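Local atomic coordinates of putative exported protein (Bordetella parapertussis, PDB entry 3OCJ), a protein that is of unknown function but carries a Rossmann-like methyltransferase domain and so probably transfers methyl groups from S-adenosylmethionine. Residues Q215-T229 against A293-A305. Sequence-based numbering, arbitrary orientation.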
loop_
_atom_site.group_PDB
_atom_site.type_symbol
_atom_site.label_atom_id
_atom_site.label_comp_id
_atom_site.label_asym_id
_atom_site.label_seq_id
_atom_site.Cartn_x
_atom_site.Cartn_y
_atom_site.Cartn_z
ATOM N N GLN A 215 12.893 -16.933 -3.628
ATOM C CA GLN A 215 13.466 -18.032 -2.862
ATOM C C GLN A 215 12.436 -18.667 -1.921
ATOM O O GLN A 215 12.462 -19.878 -1.687
ATOM C CB GLN A 215 14.731 -17.557 -2.136
ATOM C CG GLN A 215 15.867 -17.258 -3.116
ATOM C CD GLN A 215 17.027 -16.487 -2.505
ATOM O OE1 GLN A 215 16.935 -15.977 -1.389
ATOM N NE2 GLN A 215 18.127 -16.386 -3.251
ATOM N N ALA A 216 11.500 -17.856 -1.424
ATOM C CA ALA A 216 10.468 -18.342 -0.511
ATOM C C ALA A 216 9.373 -19.144 -1.221
ATOM O O ALA A 216 8.667 -19.927 -0.587
ATOM C CB ALA A 216 9.856 -17.179 0.271
ATOM N N LEU A 217 9.232 -18.963 -2.528
ATOM C CA LEU A 217 8.194 -19.679 -3.277
ATOM C C LEU A 217 8.622 -21.096 -3.631
ATOM O O LEU A 217 9.795 -21.364 -3.884
ATOM C CB LEU A 217 7.824 -18.917 -4.552
ATOM C CG LEU A 217 6.976 -17.672 -4.302
ATOM C CD1 LEU A 217 6.955 -16.780 -5.543
ATOM C CD2 LEU A 217 5.561 -18.055 -3.894
ATOM N N LYS A 218 7.661 -22.008 -3.625
ATOM C CA LYS A 218 7.874 -23.326 -4.199
ATOM C C LYS A 218 7.982 -23.163 -5.705
ATOM O O LYS A 218 7.396 -22.235 -6.265
ATOM C CB LYS A 218 6.698 -24.236 -3.863
ATOM C CG LYS A 218 6.529 -24.506 -2.374
ATOM C CD LYS A 218 5.370 -25.462 -2.134
ATOM C CE LYS A 218 5.465 -26.119 -0.766
ATOM N NZ LYS A 218 5.350 -25.133 0.342
ATOM N N PRO A 219 8.733 -24.055 -6.371
ATOM C CA PRO A 219 8.786 -24.021 -7.834
ATOM C C PRO A 219 7.372 -24.110 -8.397
ATOM O O PRO A 219 6.578 -24.915 -7.899
ATOM C CB PRO A 219 9.584 -25.283 -8.185
ATOM C CG PRO A 219 10.437 -25.530 -6.979
ATOM C CD PRO A 219 9.611 -25.093 -5.798
ATOM N N GLY A 220 7.063 -23.292 -9.400
ATOM C CA GLY A 220 5.721 -23.215 -9.953
ATOM C C GLY A 220 4.816 -22.235 -9.222
ATOM O O GLY A 220 3.689 -21.993 -9.644
ATOM N N GLY A 221 5.305 -21.661 -8.128
ATOM C CA GLY A 221 4.525 -20.705 -7.353
ATOM C C GLY A 221 4.413 -19.336 -8.008
ATOM O O GLY A 221 4.963 -19.093 -9.083
ATOM N N ALA A 222 3.667 -18.439 -7.369
ATOM C CA ALA A 222 3.472 -17.108 -7.924
ATOM C C ALA A 222 3.539 -16.023 -6.870
ATOM O O ALA A 222 3.168 -16.239 -5.711
ATOM C CB ALA A 222 2.127 -17.023 -8.663
ATOM N N LEU A 223 4.017 -14.863 -7.311
ATOM C CA LEU A 223 4.053 -13.638 -6.522
ATOM C C LEU A 223 3.003 -12.675 -7.048
ATOM O O LEU A 223 2.900 -12.473 -8.256
ATOM C CB LEU A 223 5.430 -12.982 -6.653
ATOM C CG LEU A 223 5.586 -11.563 -6.099
ATOM C CD1 LEU A 223 5.475 -11.536 -4.569
ATOM C CD2 LEU A 223 6.922 -10.995 -6.557
ATOM N N VAL A 224 2.237 -12.070 -6.147
ATOM C CA VAL A 224 1.330 -10.986 -6.497
ATOM C C VAL A 224 1.809 -9.745 -5.765
ATOM O O VAL A 224 1.788 -9.689 -4.536
ATOM C CB VAL A 224 -0.118 -11.303 -6.095
ATOM C CG1 VAL A 224 -1.048 -10.125 -6.403
ATOM C CG2 VAL A 224 -0.602 -12.578 -6.792
ATOM N N THR A 225 2.282 -8.749 -6.500
ATOM C CA THR A 225 2.709 -7.520 -5.851
ATOM C C THR A 225 2.255 -6.305 -6.663
ATOM O O THR A 225 1.387 -6.430 -7.535
ATOM C CB THR A 225 4.229 -7.536 -5.517
ATOM O OG1 THR A 225 4.564 -6.446 -4.646
ATOM C CG2 THR A 225 5.103 -7.504 -6.760
ATOM N N SER A 226 2.806 -5.141 -6.355
ATOM C CA SER A 226 2.299 -3.891 -6.895
ATOM C C SER A 226 3.395 -2.850 -6.873
ATOM O O SER A 226 4.426 -3.027 -6.229
ATOM C CB SER A 226 1.152 -3.378 -6.044
ATOM O OG SER A 226 1.634 -3.131 -4.725
ATOM N N PHE A 227 3.182 -1.749 -7.575
ATOM C CA PHE A 227 4.134 -0.651 -7.528
ATOM C C PHE A 227 3.452 0.629 -7.961
ATOM O O PHE A 227 2.579 0.601 -8.829
ATOM C CB PHE A 227 5.355 -0.948 -8.425
ATOM C CG PHE A 227 4.998 -1.291 -9.852
ATOM C CD1 PHE A 227 5.182 -0.372 -10.864
ATOM C CD2 PHE A 227 4.474 -2.541 -10.157
ATOM C CE1 PHE A 227 4.866 -0.699 -12.174
ATOM C CE2 PHE A 227 4.144 -2.869 -11.463
ATOM C CZ PHE A 227 4.330 -1.943 -12.466
ATOM N N LEU A 228 3.824 1.751 -7.340
ATOM C CA LEU A 228 3.398 3.061 -7.812
ATOM C C LEU A 228 4.285 3.525 -8.959
ATOM O O LEU A 228 5.512 3.354 -8.921
ATOM C CB LEU A 228 3.464 4.081 -6.681
ATOM C CG LEU A 228 2.406 3.947 -5.592
ATOM C CD1 LEU A 228 2.814 4.775 -4.362
ATOM C CD2 LEU A 228 1.045 4.401 -6.096
ATOM N N THR A 229 3.658 4.100 -9.988
ATOM C CA THR A 229 4.362 4.533 -11.201
ATOM C C THR A 229 4.636 6.036 -11.191
ATOM O O THR A 229 3.926 6.805 -10.524
ATOM C CB THR A 229 3.494 4.241 -12.418
ATOM O OG1 THR A 229 2.229 4.872 -12.183
ATOM C CG2 THR A 229 3.299 2.730 -12.587
ATOM N N ALA A 293 -6.062 4.489 -14.350
ATOM C CA ALA A 293 -5.147 5.576 -14.676
ATOM C C ALA A 293 -3.672 5.150 -14.724
ATOM O O ALA A 293 -2.808 5.965 -15.040
ATOM C CB ALA A 293 -5.327 6.752 -13.684
ATOM N N ARG A 294 -3.405 3.891 -14.390
ATOM C CA ARG A 294 -2.056 3.290 -14.363
ATOM C C ARG A 294 -1.153 3.896 -13.298
ATOM O O ARG A 294 0.067 3.941 -13.464
ATOM C CB ARG A 294 -1.354 3.343 -15.733
ATOM C CG ARG A 294 -1.962 2.458 -16.850
ATOM C CD ARG A 294 -3.070 3.165 -17.594
ATOM N NE ARG A 294 -3.417 2.428 -18.821
ATOM C CZ ARG A 294 -4.384 1.519 -18.911
ATOM N NH1 ARG A 294 -5.124 1.206 -17.862
ATOM N NH2 ARG A 294 -4.608 0.912 -20.076
ATOM N N LEU A 295 -1.768 4.321 -12.198
ATOM C CA LEU A 295 -1.040 4.853 -11.043
ATOM C C LEU A 295 -0.450 3.766 -10.149
ATOM O O LEU A 295 0.549 4.002 -9.462
ATOM C CB LEU A 295 -1.971 5.704 -10.185
ATOM C CG LEU A 295 -2.850 6.693 -10.960
ATOM C CD1 LEU A 295 -3.800 7.444 -10.023
ATOM C CD2 LEU A 295 -2.030 7.672 -11.786
ATOM N N PHE A 296 -1.079 2.600 -10.107
ATOM C CA PHE A 296 -0.710 1.603 -9.105
ATOM C C PHE A 296 -0.971 0.199 -9.644
ATOM O O PHE A 296 -1.853 -0.509 -9.146
ATOM C CB PHE A 296 -1.522 1.839 -7.820
ATOM C CG PHE A 296 -0.846 1.378 -6.536
ATOM C CD1 PHE A 296 0.267 0.539 -6.529
ATOM C CD2 PHE A 296 -1.354 1.825 -5.321
ATOM C CE1 PHE A 296 0.864 0.152 -5.303
ATOM C CE2 PHE A 296 -0.782 1.447 -4.110
ATOM C CZ PHE A 296 0.335 0.617 -4.102
ATOM N N PRO A 297 -0.182 -0.229 -10.642
ATOM C CA PRO A 297 -0.416 -1.558 -11.205
ATOM C C PRO A 297 -0.117 -2.688 -10.234
ATOM O O PRO A 297 0.704 -2.582 -9.314
ATOM C CB PRO A 297 0.565 -1.631 -12.383
ATOM C CG PRO A 297 0.910 -0.199 -12.715
ATOM C CD PRO A 297 0.846 0.527 -11.384
ATOM N N THR A 298 -0.799 -3.796 -10.494
ATOM C CA THR A 298 -0.570 -5.078 -9.854
ATOM C C THR A 298 0.253 -5.900 -10.831
ATOM O O THR A 298 0.062 -5.798 -12.047
ATOM C CB THR A 298 -1.918 -5.743 -9.586
ATOM O OG1 THR A 298 -2.647 -4.957 -8.634
ATOM C CG2 THR A 298 -1.794 -7.187 -9.084
ATOM N N VAL A 299 1.169 -6.704 -10.314
ATOM C CA VAL A 299 1.914 -7.629 -11.151
ATOM C C VAL A 299 1.879 -9.031 -10.556
ATOM O O VAL A 299 2.065 -9.215 -9.343
ATOM C CB VAL A 299 3.366 -7.153 -11.388
ATOM C CG1 VAL A 299 4.131 -6.963 -10.053
ATOM C CG2 VAL A 299 4.116 -8.116 -12.316
ATOM N N ILE A 300 1.623 -10.009 -11.421
ATOM C CA ILE A 300 1.652 -11.419 -11.057
ATOM C C ILE A 300 2.857 -12.035 -11.757
ATOM O O ILE A 300 2.968 -11.961 -12.989
ATOM C CB ILE A 300 0.368 -12.162 -11.465
ATOM C CG1 ILE A 300 -0.873 -11.448 -10.897
ATOM C CG2 ILE A 300 0.422 -13.597 -10.947
ATOM C CD1 ILE A 300 -1.514 -10.419 -11.816
ATOM N N ALA A 301 3.760 -12.622 -10.978
ATOM C CA ALA A 301 5.038 -13.124 -11.480
ATOM C C ALA A 301 5.187 -14.602 -11.134
ATOM O O ALA A 301 4.949 -14.996 -10.000
ATOM C CB ALA A 301 6.168 -12.313 -10.867
ATOM N N ARG A 302 5.601 -15.419 -12.101
ATOM C CA ARG A 302 5.704 -16.858 -11.887
ATOM C C ARG A 302 7.125 -17.322 -11.568
ATOM O O ARG A 302 8.082 -16.855 -12.178
ATOM C CB ARG A 302 5.204 -17.600 -13.131
ATOM C CG ARG A 302 5.414 -19.104 -13.095
ATOM C CD ARG A 302 4.336 -19.794 -12.265
ATOM N NE ARG A 302 2.993 -19.491 -12.760
ATOM C CZ ARG A 302 1.884 -19.650 -12.047
ATOM N NH1 ARG A 302 0.702 -19.348 -12.574
ATOM N NH2 ARG A 302 1.955 -20.107 -10.804
ATOM N N LYS A 303 7.255 -18.231 -10.605
ATOM C CA LYS A 303 8.501 -18.957 -10.401
ATOM C C LYS A 303 8.428 -20.246 -11.208
ATOM O O LYS A 303 7.492 -21.021 -11.050
ATOM C CB LYS A 303 8.708 -19.294 -8.927
ATOM C CG LYS A 303 9.978 -20.095 -8.658
ATOM C CD LYS A 303 10.258 -20.203 -7.174
ATOM C CE LYS A 303 11.504 -21.047 -6.915
ATOM N NZ LYS A 303 11.957 -20.937 -5.496
ATOM N N PRO A 304 9.418 -20.477 -12.079
ATOM C CA PRO A 304 9.390 -21.683 -12.915
ATOM C C PRO A 304 9.229 -22.974 -12.114
ATOM O O PRO A 304 9.763 -23.107 -11.010
ATOM C CB PRO A 304 10.749 -21.642 -13.618
ATOM C CG PRO A 304 11.067 -20.187 -13.713
ATOM C CD PRO A 304 10.519 -19.570 -12.447
ATOM N N ALA A 305 8.479 -23.915 -12.683
ATOM C CA ALA A 305 8.309 -25.234 -12.090
ATOM C C ALA A 305 9.633 -25.980 -12.152
ATOM O O ALA A 305 10.475 -25.661 -12.991
ATOM C CB ALA A 305 7.225 -26.010 -12.837
ATOM O OXT ALA A 305 9.897 -26.898 -11.373
HETATM O O HOH W 1 1.641 6.581 -9.018
#
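Leu228 CD2 lies over one face of the Phe296 ring, a CH-pi contact 3.7 Å from CD2 to the ring centroid. Phe227 N lies at its edge, in the ring plane. Ser226 OG, hydrogen-bonded to Asn194 ND2, and Phe227 O approach the ring obliquely. The Phe227 ring has Pro297 over one face and Val299 CG1 at its edge. Phe227 CG sits between its backbone N and carbonyl carbon (chi1 54°), which brings the ring back over the proline. The Arg302 guanidinium carries Ala222 CB on one face, and its NH2 donates to Gly220 O at 2.8 Å, with that oxygen at the guanidinium edge but 26° out of its plane. Between these ends, strands 221-226 and 298-302 pair antiparallel, as the fifth and seventh strands do in the 3-2-1-4-5-7-6 sheet of class I methyltransferases. Leu223 and Ala301 exchange two backbone hydrogen bonds, as do Thr225 and Val299. On the face of the sheet that carries Leu223, Thr225 CG2 presses tightly on Val299 CG1, 3.5 Å away. The extended Lys303 chain passes Lys218, and its NZ donates to Leu217 O (2.7 Å) and Trp214 O. At the far end, Thr229 OG1 donates to an in-plane lone pair of Arg294 O at 2.7 Å.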